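Local atomic coordinates of type III effector HopA1 (Pseudomonas syringae pv. tomato str. DC3000, PDB entry 4RSX), a protein that is probably delivered into plant host cells by the bacterial type III secretion system as an effector of unknown molecular activity, here represented by its C-terminal part. Residues F51-T54 / L55-L58; S89-A92 / K93-Y97. All coordinates share one frame; numbering follows the deposited sequence.

Interaction 1 (F51-T54 / L55-L58); sequences FLHT and LKAL
The last two turns of the amphipathic helix 45-58 bring Phe-51 and Leu-55 together on the inner side, while the exposed His-53 meets Lys-56 on another. Successive i to i+4 backbone bonds hold the frame, among them Leu-55 N to Phe-51 O at 3.0 Å; the last, Leu-58 N to Thr-54 O, is bent, with an N-H...O angle of 136°. On the buried side the CD1 methyl of Leu-55 is shared: it lies 3.8 Å from CE2 of the Phe-51 ring and 4.1 Å from CD2 of Leu-52. This methyl meets the Phe-51 ring obliquely; Phe-51 also packs on helix 123-136, whereas Leu-52 touches Ile-86 of helix 82-88. Thr-54 divides its two branches. OG1 is hydrogen-bonded to the carbonyl of Glu-50 one turn back, and CG2, placed anti to the backbone N (OG1 at chi1 -62°), runs alongside Leu-58, 3.7 Å from its CD1. The lysine chain bends at chi3 (-72°), lies beside the imidazole and also touches Asp-83 and Ile-86. CE of Lys-56 makes a CH-pi contact 4.1 Å from the His-53 ring centroid, and NZ stands over the same ring, offset toward its rim, 3.5 Å from CE1 of His-53.

Interaction 2 (S89-A92 / K93-Y97); sequences SPDA and KRFFY
Asp-91 and Phe-95 stack, the carboxylate of the first lying nearly parallel to the ring of the second, with 7° between the planes. CB of Asp-91 sits over the middle of the Phe-95 ring, 3.5 Å from its centroid in a CH-pi contact, and CG of Asp-91 continues across the same face to 3.4 Å from CZ of Phe-95. Beside this stack, Asp-91 O receives two backbone donors: Phe-95 N at 3.0 Å, almost in line with the carbonyl, and Arg-94 N at 2.7 Å, from above the carbonyl plane. The neighbouring carbonyl is held differently. The hydroxyl of Tyr-97 donates to Ala-92 O at 2.5 Å, a short bond in the carbonyl plane and on a lone pair. CG of Tyr-97 is anti to its carbonyl carbon (chi1 -64°), which carries the ring back to Ala-92, whose O meets it at the edge.

Farther out, Ser-89 OG accepts from Asp-91 N at 3.0 Å, and a water joins Pro-90 O to Lys-93 N. Tyr-85 of helix 82-88 touches the side chains of Phe-95 and Tyr-97, while Lys-93 NZ forms a salt bridge with Glu-49 of helix 45-58. An ST turn at Ser-89, overlapping a type I beta turn from Ser-89 to Ala-92, thus begins the helix-to-strand connection that leads from helix 82-88 into strand 96-101 of the antiparallel sheet.

In the fold
Interactions 1 and 2 meet where helix 45-58 packs on the start of strand 96-101; their centres lie about 13 Å apart, on the same side of the chain's centre. Leu-55 CD1 packs 3.6 Å from Tyr-97 CG, and Leu-52 CD2 lies 3.8 Å from Ala-92 O and 3.9 Å from Tyr-97 OH, so that a leucine methyl lies against the tyrosine-carbonyl bond of interaction 2. Leu-52 also meets the aliphatic part of Lys-93, CD1 to CG at 4.1 Å. Leu-52 and Leu-55 thus join helix 45-58 to Tyr-97 on strand 96-101 of the antiparallel sheet, and Leu-52 to the loop before it.

Interaction 1 (F51-T54 / L55-L58)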
ATOM      1  N   PHE A  51      14.737  -3.714  13.589  1.00 16.06           N
ATOM      2  CA  PHE A  51      13.927  -2.876  12.714  1.00 17.74           C
ATOM      3  C   PHE A  51      13.813  -1.454  13.280  1.00 19.10           C
ATOM      4  O   PHE A  51      14.115  -0.472  12.595  1.00 18.41           O
ATOM      5  CB  PHE A  51      12.538  -3.499  12.522  1.00 16.96           C
ATOM      6  CG  PHE A  51      11.695  -2.779  11.519  1.00 16.11           C
ATOM      7  CD1 PHE A  51      11.741  -3.138  10.175  1.00 15.47           C
ATOM      8  CD2 PHE A  51      10.874  -1.730  11.905  1.00 17.09           C
ATOM      9  CE1 PHE A  51      10.979  -2.464   9.235  1.00 16.90           C
ATOM     10  CE2 PHE A  51      10.100  -1.051  10.964  1.00 18.10           C
ATOM     11  CZ  PHE A  51      10.157  -1.414   9.629  1.00 16.96           C
ATOM     12  N   LEU A  52      13.391  -1.341  14.538  1.00 20.71           N
ATOM     13  CA  LEU A  52      13.291  -0.027  15.180  1.00 19.10           C
ATOM     14  C   LEU A  52      14.633   0.695  15.198  1.00 19.45           C
ATOM     15  O   LEU A  52      14.706   1.895  14.933  1.00 16.42           O
ATOM     16  CB  LEU A  52      12.733  -0.153  16.598  1.00 17.44           C
ATOM     17  CG  LEU A  52      11.322  -0.719  16.636  1.00 18.52           C
ATOM     18  CD1 LEU A  52      10.790  -0.713  18.042  1.00 22.62           C
ATOM     19  CD2 LEU A  52      10.417   0.081  15.707  1.00 18.12           C
ATOM     20  N   HIS A  53      15.706  -0.034  15.489  1.00 25.48           N
ATOM     21  CA  HIS A  53      17.018   0.607  15.530  1.00 29.51           C
ATOM     22  C   HIS A  53      17.460   1.113  14.160  1.00 23.94           C
ATOM     23  O   HIS A  53      18.209   2.087  14.063  1.00 26.53           O
ATOM     24  CB  HIS A  53      18.074  -0.301  16.185  1.00 29.24           C
ATOM     25  CG  HIS A  53      18.084  -0.198  17.680  1.00 45.71           C
ATOM     26  ND1 HIS A  53      18.826   0.750  18.354  1.00 52.06           N
ATOM     27  CD2 HIS A  53      17.408  -0.895  18.628  1.00 47.83           C
ATOM     28  CE1 HIS A  53      18.620   0.621  19.656  1.00 60.43           C
ATOM     29  NE2 HIS A  53      17.765  -0.368  19.848  1.00 54.34           N
ATOM     30  N   THR A  54      16.977   0.468  13.105  1.00 18.04           N
ATOM     31  CA  THR A  54      17.336   0.868  11.750  1.00 21.70           C
ATOM     32  C   THR A  54      16.591   2.134  11.372  1.00 20.20           C
ATOM     33  O   THR A  54      17.161   3.026  10.746  1.00 21.08           O
ATOM     34  CB  THR A  54      16.993  -0.233  10.750  1.00 22.90           C
ATOM     35  OG1 THR A  54      17.753  -1.402  11.076  1.00 26.97           O
ATOM     36  CG2 THR A  54      17.317   0.209   9.321  1.00 21.67           C
ATOM     37  N   LEU A  55      15.313   2.193  11.748  1.00 17.89           N
ATOM     38  CA  LEU A  55      14.513   3.402  11.564  1.00 23.07           C
ATOM     39  C   LEU A  55      15.259   4.606  12.150  1.00 24.26           C
ATOM     40  O   LEU A  55      15.462   5.610  11.461  1.00 20.26           O
ATOM     41  CB  LEU A  55      13.135   3.256  12.222  1.00 19.40           C
ATOM     42  CG  LEU A  55      12.099   2.311  11.602  1.00 21.15           C
ATOM     43  CD1 LEU A  55      10.742   2.434  12.307  1.00 20.01           C
ATOM     44  CD2 LEU A  55      11.944   2.564  10.105  1.00 18.66           C
ATOM     45  N   LYS A  56      15.705   4.482  13.402  1.00 20.22           N
ATOM     46  CA  LYS A  56      16.423   5.572  14.068  1.00 20.83           C
ATOM     47  C   LYS A  56      17.743   5.883  13.380  1.00 21.48           C
ATOM     48  O   LYS A  56      18.135   7.043  13.276  1.00 23.43           O
ATOM     49  CB  LYS A  56      16.657   5.251  15.545  1.00 20.53           C
ATOM     50  CG  LYS A  56      15.379   5.196  16.374  1.00 24.10           C
ATOM     51  CD  LYS A  56      15.672   4.915  17.849  1.00 31.33           C
ATOM     52  CE  LYS A  56      16.119   3.480  18.083  1.00 29.32           C
ATOM     53  NZ  LYS A  56      16.281   3.158  19.532  1.00 36.01           N
ATOM     54  N   ALA A  57      18.424   4.844  12.902  1.00 23.15           N
ATOM     55  CA  ALA A  57      19.675   5.019  12.162  1.00 23.11           C
ATOM     56  C   ALA A  57      19.460   5.683  10.796  1.00 27.00           C
ATOM     57  O   ALA A  57      20.343   6.382  10.286  1.00 25.88           O
ATOM     58  CB  ALA A  57      20.369   3.684  11.985  1.00 20.79           C
ATOM     59  N   LEU A  58      18.294   5.451  10.198  1.00 22.23           N
ATOM     60  CA  LEU A  58      17.998   5.995   8.871  1.00 25.45           C
ATOM     61  C   LEU A  58      17.565   7.459   8.971  1.00 22.76           C
ATOM     62  O   LEU A  58      17.905   8.293   8.121  1.00 22.53           O
ATOM     63  CB  LEU A  58      16.900   5.164   8.195  1.00 22.62           C
ATOM     64  CG  LEU A  58      17.384   3.848   7.608  1.00 17.92           C
ATOM     65  CD1 LEU A  58      16.217   2.975   7.201  1.00 17.15           C
ATOM     66  CD2 LEU A  58      18.288   4.146   6.428  1.00 19.41           C
TER

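Interaction 2 (S89-A92 / K93-Y97)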
ATOM      1  N   SER A  89       6.333   4.940  23.437  1.00 33.58           N
ATOM      2  CA  SER A  89       5.034   4.480  22.954  1.00 35.50           C
ATOM      3  C   SER A  89       4.928   2.968  23.056  1.00 35.80           C
ATOM      4  O   SER A  89       5.843   2.251  22.644  1.00 36.69           O
ATOM      5  CB  SER A  89       4.778   4.921  21.512  1.00 29.08           C
ATOM      6  OG  SER A  89       3.566   4.359  21.041  1.00 29.22           O
ATOM      7  N   PRO A  90       3.819   2.480  23.630  1.00 37.91           N
ATOM      8  CA  PRO A  90       3.535   1.041  23.681  1.00 36.04           C
ATOM      9  C   PRO A  90       3.048   0.537  22.325  1.00 35.24           C
ATOM     10  O   PRO A  90       2.818  -0.663  22.156  1.00 32.52           O
ATOM     11  CB  PRO A  90       2.403   0.941  24.713  1.00 37.57           C
ATOM     12  CG  PRO A  90       1.729   2.295  24.675  1.00 31.94           C
ATOM     13  CD  PRO A  90       2.831   3.279  24.383  1.00 36.74           C
ATOM     14  N   ASP A  91       2.888   1.447  21.370  1.00 36.49           N
ATOM     15  CA  ASP A  91       2.458   1.063  20.028  1.00 35.15           C
ATOM     16  C   ASP A  91       3.584   1.060  18.996  1.00 28.75           C
ATOM     17  O   ASP A  91       3.336   0.771  17.827  1.00 27.99           O
ATOM     18  CB  ASP A  91       1.358   1.995  19.546  1.00 35.32           C
ATOM     19  CG  ASP A  91       0.076   1.798  20.294  1.00 39.07           C
ATOM     20  OD1 ASP A  91      -0.499   0.692  20.189  1.00 44.98           O
ATOM     21  OD2 ASP A  91      -0.356   2.750  20.980  1.00 47.16           O
ATOM     22  N   ALA A  92       4.804   1.373  19.434  1.00 24.26           N
ATOM     23  CA  ALA A  92       5.950   1.563  18.541  1.00 23.57           C
ATOM     24  C   ALA A  92       6.225   0.391  17.590  1.00 22.20           C
ATOM     25  O   ALA A  92       6.708   0.595  16.478  1.00 21.80           O
ATOM     26  CB  ALA A  92       7.207   1.901  19.346  1.00 23.60           C
ATOM     27  N   LYS A  93       5.919  -0.828  18.025  1.00 25.67           N
ATOM     28  CA  LYS A  93       6.121  -2.008  17.191  1.00 26.46           C
ATOM     29  C   LYS A  93       4.932  -2.273  16.268  1.00 24.86           C
ATOM     30  O   LYS A  93       4.991  -3.157  15.406  1.00 20.70           O
ATOM     31  CB  LYS A  93       6.375  -3.244  18.072  1.00 28.07           C
ATOM     32  CG  LYS A  93       7.699  -3.218  18.829  1.00 31.78           C
ATOM     33  CD  LYS A  93       7.917  -4.489  19.675  1.00 32.38           C
ATOM     34  CE  LYS A  93       9.316  -4.479  20.301  1.00 39.66           C
ATOM     35  NZ  LYS A  93       9.415  -5.238  21.593  1.00 45.19           N
ATOM     36  N   ARG A  94       3.855  -1.509  16.436  1.00 29.30           N
ATOM     37  CA  ARG A  94       2.593  -1.840  15.763  1.00 29.40           C
ATOM     38  C   ARG A  94       2.145  -0.816  14.720  1.00 29.47           C
ATOM     39  O   ARG A  94       1.555  -1.177  13.700  1.00 26.10           O
ATOM     40  CB  ARG A  94       1.463  -2.011  16.788  1.00 34.04           C
ATOM     41  CG  ARG A  94       1.817  -2.841  18.019  1.00 45.32           C
ATOM     42  CD  ARG A  94       1.295  -4.269  17.904  1.00 48.26           C
ATOM     43  NE  ARG A  94      -0.132  -4.310  17.577  1.00 56.61           N
ATOM     44  CZ  ARG A  94      -0.817  -5.430  17.342  1.00 63.75           C
ATOM     45  NH1 ARG A  94      -0.207  -6.610  17.400  1.00 50.81           N
ATOM     46  NH2 ARG A  94      -2.112  -5.370  17.047  1.00 67.85           N
ATOM     47  N   PHE A  95       2.397   0.458  14.987  1.00 19.44           N
ATOM     48  CA  PHE A  95       1.859   1.513  14.141  1.00 19.73           C
ATOM     49  C   PHE A  95       2.685   1.716  12.874  1.00 22.27           C
ATOM     50  O   PHE A  95       3.751   1.114  12.719  1.00 17.97           O
ATOM     51  CB  PHE A  95       1.722   2.821  14.930  1.00 27.50           C
ATOM     52  CG  PHE A  95       0.524   2.851  15.863  1.00 29.02           C
ATOM     53  CD1 PHE A  95      -0.374   1.783  15.905  1.00 30.93           C
ATOM     54  CD2 PHE A  95       0.293   3.949  16.684  1.00 29.83           C
ATOM     55  CE1 PHE A  95      -1.482   1.800  16.760  1.00 31.32           C
ATOM     56  CE2 PHE A  95      -0.815   3.981  17.541  1.00 35.83           C
ATOM     57  CZ  PHE A  95      -1.702   2.900  17.577  1.00 34.48           C
ATOM     58  N   PHE A  96       2.186   2.557  11.968  1.00 23.24           N
ATOM     59  CA  PHE A  96       2.907   2.873  10.733  1.00 21.51           C
ATOM     60  C   PHE A  96       3.985   3.936  10.920  1.00 20.69           C
ATOM     61  O   PHE A  96       3.828   4.853  11.724  1.00 22.59           O
ATOM     62  CB  PHE A  96       1.938   3.388   9.673  1.00 18.26           C
ATOM     63  CG  PHE A  96       1.234   2.308   8.924  1.00 19.21           C
ATOM     64  CD1 PHE A  96       1.871   1.639   7.884  1.00 16.55           C
ATOM     65  CD2 PHE A  96      -0.069   1.965   9.248  1.00 20.72           C
ATOM     66  CE1 PHE A  96       1.218   0.644   7.186  1.00 20.55           C
ATOM     67  CE2 PHE A  96      -0.730   0.963   8.559  1.00 23.48           C
ATOM     68  CZ  PHE A  96      -0.087   0.303   7.524  1.00 22.81           C
ATOM     69  N   TYR A  97       5.062   3.822  10.148  1.00 13.24           N
ATOM     70  CA  TYR A  97       6.056   4.883  10.052  1.00 13.30           C
ATOM     71  C   TYR A  97       6.130   5.366   8.607  1.00 13.04           C
ATOM     72  O   TYR A  97       6.010   4.574   7.669  1.00 12.31           O
ATOM     73  CB  TYR A  97       7.423   4.365  10.488  1.00 13.95           C
ATOM     74  CG  TYR A  97       7.487   3.943  11.937  1.00 14.12           C
ATOM     75  CD1 TYR A  97       8.008   4.792  12.895  1.00 17.00           C
ATOM     76  CD2 TYR A  97       7.033   2.694  12.346  1.00 14.90           C
ATOM     77  CE1 TYR A  97       8.085   4.420  14.230  1.00 18.54           C
ATOM     78  CE2 TYR A  97       7.090   2.310  13.682  1.00 15.13           C
ATOM     79  CZ  TYR A  97       7.620   3.186  14.618  1.00 20.26           C
ATOM     80  OH  TYR A  97       7.698   2.839  15.947  1.00 17.08           O
TER
HETATM   81  O   HOH W   1       4.560  -1.946  20.488  1.00 30.43           O